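Local coordinates for protein CalS10 (PDB 6UK5) that binds S-adenosylmethionine and probably transfers its methyl group to an amino pentose in the biosynthesis of calicheamicin by Micromonospora echinospora, at residues A[46-51]-A[74-79]; A[55-60]-A[113-118]. All coordinates share one frame; numbering follows the deposited sequence.

Overall arrangement
Contacts 1 and 2 meet at strand 57-61 of the seven-stranded methyltransferase sheet, their centres about 9 Å apart. Contact 2 joins that strand to its neighbour 115-120, whereas contact 1 brings helix 37-51 against the loop leading into strand 78-83, which borders strand 57-61 on its other edge. They meet through two probable backbone hydrogen bonds, His78 O to Leu58 N at 3.1 Å and His78 N to Ala56 O at 3.2 Å, and through Ile48 and Phe76, which both pack on Ala55 and Leu58. The bound S-adenosylmethionine touches Asp60 of contact 2. The side chain of Leu58 is about 10 Å from this S-adenosylmethionine. In contact 1, the side chain of Ile48 is about 13 Å from the bound S-adenosylmethionine.

Contact 1: residues A[46-51]-A[74-79]; sequences DRIRAA and TRFPHV
Arg49 and Phe76 run past each other in opposite directions, the guanidinium turned only 21° from the plane of the ring. Phe76 CE2 lies 3.4 Å above the guanidinium plane, toward its rim instead of its centre, while CD2 of the same ring comes within 3.6 Å of Arg49 NH2. That nitrogen also donates, at the guanidinium edge, to the backbone oxygen of Arg75 (Arg49 NH2 to Arg75 O 3.0 Å), a bond lying close to both the guanidinium and the carbonyl plane. NH1 is held separately by the backbone oxygen of Pro53, so the group is tied at two of its nitrogens. Replacing Arg49 by an alanine would probably deprive the carbonyl of Arg75 of this donor and uncover the CD2-CE2 side of the Phe76 ring.

Ile48 meets the far end of the same ring. Its CG2 and CD1 branches converge on Phe76 CZ, the nearer being CD1 at 3.9 Å, and the ring also rests on Ala45 and Leu58, between the helix and the sheet.

A salt bridge spans the outer part of the contact. The CB of Asp46 points away from the loop; CG stands beside the backbone N (chi1 -70°), and the end of the side chain comes nearer the loop, where OD1 meets Arg75, whose chain bends twice on its way to it. Arg75 NH2 reaches Asp46 OD1 over 2.7 Å, almost straight and within the guanidinium plane, although carboxylate and guanidinium are twisted 54° apart.

Helix 37-51 is thus fastened to the loop after helix 67-73 by polar bonds outside an apolar seam. With Arg49 NE and Arg75 NH2 5.5 Å apart, the carboxylate of Asp46 probably offsets some of the repulsion between the two arginines.

Contact 2: residues A[55-60]-A[113-118]; sequences AARLLD and VTFDAV
Phe115 is sandwiched between Leu59 and Arg57, and this is the tightly packed part of the contact. Leu59 CB sits over the centre of one face, 3.7 Å from the ring centroid, in a CH-pi contact. Over the opposite face the guanidinium of Arg57 lies nearly flat, its CZ 4.5 Å from the centroid and the planes inclined at 26°, a cation-pi stack with NH2 above the middle of the ring. The same group is fixed side-on by the carbonyl of Thr114, which accepts from both Arg57 NE (2.9 Å) and Arg57 NH2 (2.7 Å). Where the chain turns at Asp116, a single carboxylate oxygen gathers two backbone donors: OD2 takes Ala56 N from above its plane and Arg57 N on its anti lone pair, while OD1 is bridged to Arg52.

The outer end is looser. Val113 and Thr114 are exposed, Val113 merely laying CB and CG2 beside Arg57 NH2.

At the corner, Arg57 O is shared by two successive amides, Asp116 N and Ala117 N, both weakly bonded. Beyond this irregular start the pairing becomes regular and parallel, Leu58 opposite Ala117 and Leu59 opposite Val118, with Leu59 N bonded to Ala117 O (3.0 Å). Such adjacent parallel strands form the centre of the Rossmann-like sheet of S-adenosylmethionine-dependent methyltransferases, in which strand 57-61 carries Asp60 to the cofactor.

Contact 1: residues A[46-51]-A[74-79]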
loop_
_atom_site.group_PDB
_atom_site.type_symbol
_atom_site.label_atom_id
_atom_site.label_comp_id
_atom_site.label_asym_id
_atom_site.label_seq_id
_atom_site.Cartn_x
_atom_site.Cartn_y
_atom_site.Cartn_z
ATOM N N ASP A 46 -6.219 -10.543 33.782
ATOM C CA ASP A 46 -5.787 -11.604 34.685
ATOM C C ASP A 46 -4.886 -11.065 35.791
ATOM O O ASP A 46 -5.008 -11.469 36.954
ATOM C CB ASP A 46 -5.066 -12.703 33.904
ATOM C CG ASP A 46 -6.000 -13.493 33.011
ATOM O OD1 ASP A 46 -7.232 -13.334 33.144
ATOM O OD2 ASP A 46 -5.502 -14.279 32.179
ATOM N N ARG A 47 -3.970 -10.155 35.449
ATOM C CA ARG A 47 -3.025 -9.650 36.439
ATOM C C ARG A 47 -3.705 -8.718 37.431
ATOM O O ARG A 47 -3.374 -8.721 38.622
ATOM C CB ARG A 47 -1.876 -8.929 35.741
ATOM C CG ARG A 47 -0.865 -9.853 35.099
ATOM C CD ARG A 47 0.141 -9.068 34.281
ATOM N NE ARG A 47 0.555 -9.813 33.095
ATOM C CZ ARG A 47 1.638 -10.580 33.015
ATOM N NH1 ARG A 47 2.456 -10.713 34.054
ATOM N NH2 ARG A 47 1.906 -11.215 31.883
ATOM N N ILE A 48 -4.648 -7.902 36.956
ATOM C CA ILE A 48 -5.434 -7.080 37.870
ATOM C C ILE A 48 -6.113 -7.966 38.905
ATOM O O ILE A 48 -6.158 -7.636 40.096
ATOM C CB ILE A 48 -6.452 -6.230 37.090
ATOM C CG1 ILE A 48 -5.721 -5.206 36.220
ATOM C CG2 ILE A 48 -7.392 -5.523 38.054
ATOM C CD1 ILE A 48 -6.571 -4.621 35.113
ATOM N N ARG A 49 -6.649 -9.106 38.466
ATOM C CA ARG A 49 -7.286 -10.029 39.396
ATOM C C ARG A 49 -6.273 -10.628 40.361
ATOM O O ARG A 49 -6.600 -10.889 41.524
ATOM C CB ARG A 49 -7.989 -11.141 38.617
ATOM C CG ARG A 49 -9.134 -10.657 37.747
ATOM C CD ARG A 49 -10.256 -10.106 38.595
ATOM N NE ARG A 49 -11.436 -9.776 37.808
ATOM C CZ ARG A 49 -12.573 -9.330 38.330
ATOM N NH1 ARG A 49 -12.683 -9.159 39.641
ATOM N NH2 ARG A 49 -13.599 -9.052 37.542
ATOM N N ALA A 50 -5.042 -10.856 39.897
ATOM C CA ALA A 50 -3.989 -11.321 40.791
ATOM C C ALA A 50 -3.779 -10.349 41.945
ATOM O O ALA A 50 -3.801 -10.742 43.116
ATOM C CB ALA A 50 -2.690 -11.513 40.010
ATOM N N ALA A 51 -3.575 -9.067 41.630
ATOM C CA ALA A 51 -3.312 -8.065 42.655
ATOM C C ALA A 51 -4.570 -7.602 43.379
ATOM O O ALA A 51 -4.472 -7.135 44.519
ATOM C CB ALA A 51 -2.611 -6.855 42.033
ATOM N N THR A 74 -15.999 -7.244 28.972
ATOM C CA THR A 74 -16.387 -8.635 29.169
ATOM C C THR A 74 -15.814 -9.226 30.451
ATOM O O THR A 74 -16.222 -10.325 30.843
ATOM C CB THR A 74 -15.928 -9.496 27.987
ATOM O OG1 THR A 74 -14.535 -9.803 28.131
ATOM C CG2 THR A 74 -16.149 -8.768 26.664
ATOM N N ARG A 75 -14.888 -8.526 31.107
ATOM C CA ARG A 75 -14.161 -9.052 32.251
ATOM C C ARG A 75 -14.408 -8.284 33.543
ATOM O O ARG A 75 -14.194 -8.848 34.621
ATOM C CB ARG A 75 -12.653 -9.057 31.946
ATOM C CG ARG A 75 -12.283 -9.906 30.726
ATOM C CD ARG A 75 -12.415 -11.401 30.986
ATOM N NE ARG A 75 -11.667 -11.817 32.170
ATOM C CZ ARG A 75 -10.378 -12.148 32.162
ATOM N NH1 ARG A 75 -9.681 -12.121 31.032
ATOM N NH2 ARG A 75 -9.781 -12.507 33.287
ATOM N N PHE A 76 -14.845 -7.027 33.470
ATOM C CA PHE A 76 -15.123 -6.209 34.642
ATOM C C PHE A 76 -16.536 -5.644 34.560
ATOM O O PHE A 76 -16.962 -5.190 33.490
ATOM C CB PHE A 76 -14.104 -5.065 34.770
ATOM C CG PHE A 76 -12.683 -5.534 34.938
ATOM C CD1 PHE A 76 -11.794 -5.508 33.878
ATOM C CD2 PHE A 76 -12.243 -6.012 36.162
ATOM C CE1 PHE A 76 -10.492 -5.943 34.041
ATOM C CE2 PHE A 76 -10.943 -6.446 36.324
ATOM C CZ PHE A 76 -10.070 -6.412 35.265
ATOM N N PRO A 77 -17.294 -5.663 35.674
ATOM C CA PRO A 77 -18.668 -5.142 35.645
ATOM C C PRO A 77 -18.776 -3.729 35.093
ATOM O O PRO A 77 -19.516 -3.493 34.133
ATOM C CB PRO A 77 -19.093 -5.188 37.120
ATOM C CG PRO A 77 -18.230 -6.228 37.732
ATOM C CD PRO A 77 -16.918 -6.149 37.015
ATOM N N HIS A 78 -18.044 -2.788 35.681
ATOM C CA HIS A 78 -18.082 -1.389 35.275
ATOM C C HIS A 78 -16.744 -1.005 34.667
ATOM O O HIS A 78 -15.685 -1.300 35.230
ATOM C CB HIS A 78 -18.426 -0.469 36.448
ATOM C CG HIS A 78 -18.622 0.961 36.048
ATOM N ND1 HIS A 78 -18.439 2.011 36.922
ATOM C CD2 HIS A 78 -18.927 1.518 34.851
ATOM C CE1 HIS A 78 -18.664 3.150 36.293
ATOM N NE2 HIS A 78 -18.955 2.880 35.033
ATOM N N VAL A 79 -16.805 -0.343 33.520
ATOM C CA VAL A 79 -15.629 0.047 32.758
ATOM C C VAL A 79 -15.865 1.446 32.211
ATOM O O VAL A 79 -16.991 1.795 31.840
ATOM C CB VAL A 79 -15.377 -0.980 31.633
ATOM C CG1 VAL A 79 -14.525 -0.401 30.548
ATOM C CG2 VAL A 79 -14.742 -2.248 32.200
#

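Contact 2: residues A[55-60]-A[113-118]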
loop_
_atom_site.group_PDB
_atom_site.type_symbol
_atom_site.label_atom_id
_atom_site.label_comp_id
_atom_site.label_asym_id
_atom_site.label_seq_id
_atom_site.Cartn_x
_atom_site.Cartn_y
_atom_site.Cartn_z
ATOM N N ALA A 55 -11.545 -6.763 41.957
ATOM C CA ALA A 55 -11.617 -5.628 41.044
ATOM C C ALA A 55 -12.927 -5.625 40.266
ATOM O O ALA A 55 -13.334 -6.648 39.710
ATOM C CB ALA A 55 -10.433 -5.671 40.075
ATOM N N ALA A 56 -13.585 -4.462 40.226
ATOM C CA ALA A 56 -14.851 -4.341 39.511
ATOM C C ALA A 56 -14.915 -3.101 38.621
ATOM O O ALA A 56 -15.533 -3.138 37.552
ATOM C CB ALA A 56 -16.012 -4.323 40.508
ATOM N N ARG A 57 -14.281 -2.008 39.039
ATOM C CA ARG A 57 -14.303 -0.743 38.311
ATOM C C ARG A 57 -12.942 -0.491 37.675
ATOM O O ARG A 57 -11.922 -0.472 38.375
ATOM C CB ARG A 57 -14.679 0.412 39.240
ATOM C CG ARG A 57 -16.109 0.378 39.751
ATOM C CD ARG A 57 -16.312 1.374 40.886
ATOM N NE ARG A 57 -15.769 2.697 40.580
ATOM C CZ ARG A 57 -16.352 3.597 39.791
ATOM N NH1 ARG A 57 -17.509 3.326 39.203
ATOM N NH2 ARG A 57 -15.769 4.771 39.584
ATOM N N LEU A 58 -12.928 -0.291 36.356
ATOM C CA LEU A 58 -11.696 -0.063 35.615
ATOM C C LEU A 58 -11.831 1.156 34.714
ATOM O O LEU A 58 -12.900 1.413 34.151
ATOM C CB LEU A 58 -11.318 -1.284 34.765
ATOM C CG LEU A 58 -10.027 -1.139 33.953
ATOM C CD1 LEU A 58 -9.314 -2.476 33.888
ATOM C CD2 LEU A 58 -10.275 -0.617 32.544
ATOM N N LEU A 59 -10.731 1.897 34.581
ATOM C CA LEU A 59 -10.638 3.057 33.701
ATOM C C LEU A 59 -9.429 2.894 32.792
ATOM O O LEU A 59 -8.306 2.726 33.276
ATOM C CB LEU A 59 -10.529 4.355 34.508
ATOM C CG LEU A 59 -10.123 5.607 33.727
ATOM C CD1 LEU A 59 -11.252 6.095 32.842
ATOM C CD2 LEU A 59 -9.695 6.705 34.690
ATOM N N ASP A 60 -9.657 2.947 31.482
ATOM C CA ASP A 60 -8.582 2.935 30.499
ATOM C C ASP A 60 -8.295 4.376 30.097
ATOM O O ASP A 60 -9.192 5.082 29.622
ATOM C CB ASP A 60 -8.951 2.096 29.277
ATOM C CG ASP A 60 -7.773 1.858 28.365
ATOM O OD1 ASP A 60 -6.629 2.137 28.789
ATOM O OD2 ASP A 60 -7.998 1.396 27.225
ATOM N N VAL A 113 -14.389 10.157 41.019
ATOM C CA VAL A 113 -14.637 8.786 41.438
ATOM C C VAL A 113 -13.331 8.009 41.417
ATOM O O VAL A 113 -12.408 8.329 40.660
ATOM C CB VAL A 113 -15.681 8.115 40.517
ATOM C CG1 VAL A 113 -17.060 8.707 40.763
ATOM C CG2 VAL A 113 -15.279 8.267 39.053
ATOM N N THR A 114 -13.253 6.984 42.261
ATOM C CA THR A 114 -12.132 6.056 42.268
ATOM C C THR A 114 -12.468 4.813 41.451
ATOM O O THR A 114 -13.633 4.513 41.176
ATOM C CB THR A 114 -11.743 5.650 43.694
ATOM O OG1 THR A 114 -12.826 4.946 44.317
ATOM C CG2 THR A 114 -11.368 6.866 44.522
ATOM N N PHE A 115 -11.422 4.087 41.069
ATOM C CA PHE A 115 -11.548 2.828 40.353
ATOM C C PHE A 115 -10.669 1.784 41.028
ATOM O O PHE A 115 -9.720 2.113 41.745
ATOM C CB PHE A 115 -11.135 2.984 38.881
ATOM C CG PHE A 115 -11.977 3.964 38.111
ATOM C CD1 PHE A 115 -11.805 5.327 38.294
ATOM C CD2 PHE A 115 -12.911 3.531 37.184
ATOM C CE1 PHE A 115 -12.564 6.239 37.591
ATOM C CE2 PHE A 115 -13.674 4.439 36.472
ATOM C CZ PHE A 115 -13.498 5.797 36.674
ATOM N N ASP A 116 -10.994 0.512 40.798
ATOM C CA ASP A 116 -10.130 -0.563 41.267
ATOM C C ASP A 116 -8.875 -0.712 40.417
ATOM O O ASP A 116 -7.885 -1.280 40.892
ATOM C CB ASP A 116 -10.885 -1.894 41.282
ATOM C CG ASP A 116 -11.983 -1.931 42.324
ATOM O OD1 ASP A 116 -11.668 -1.769 43.524
ATOM O OD2 ASP A 116 -13.159 -2.125 41.938
ATOM N N ALA A 117 -8.888 -0.215 39.183
ATOM C CA ALA A 117 -7.740 -0.348 38.300
ATOM C C ALA A 117 -7.792 0.746 37.246
ATOM O O ALA A 117 -8.871 1.107 36.770
ATOM C CB ALA A 117 -7.714 -1.729 37.634
ATOM N N VAL A 118 -6.622 1.271 36.892
ATOM C CA VAL A 118 -6.483 2.265 35.835
ATOM C C VAL A 118 -5.369 1.804 34.908
ATOM O O VAL A 118 -4.253 1.535 35.364
ATOM C CB VAL A 118 -6.168 3.664 36.401
ATOM C CG1 VAL A 118 -5.930 4.650 35.267
ATOM C CG2 VAL A 118 -7.280 4.137 37.328
#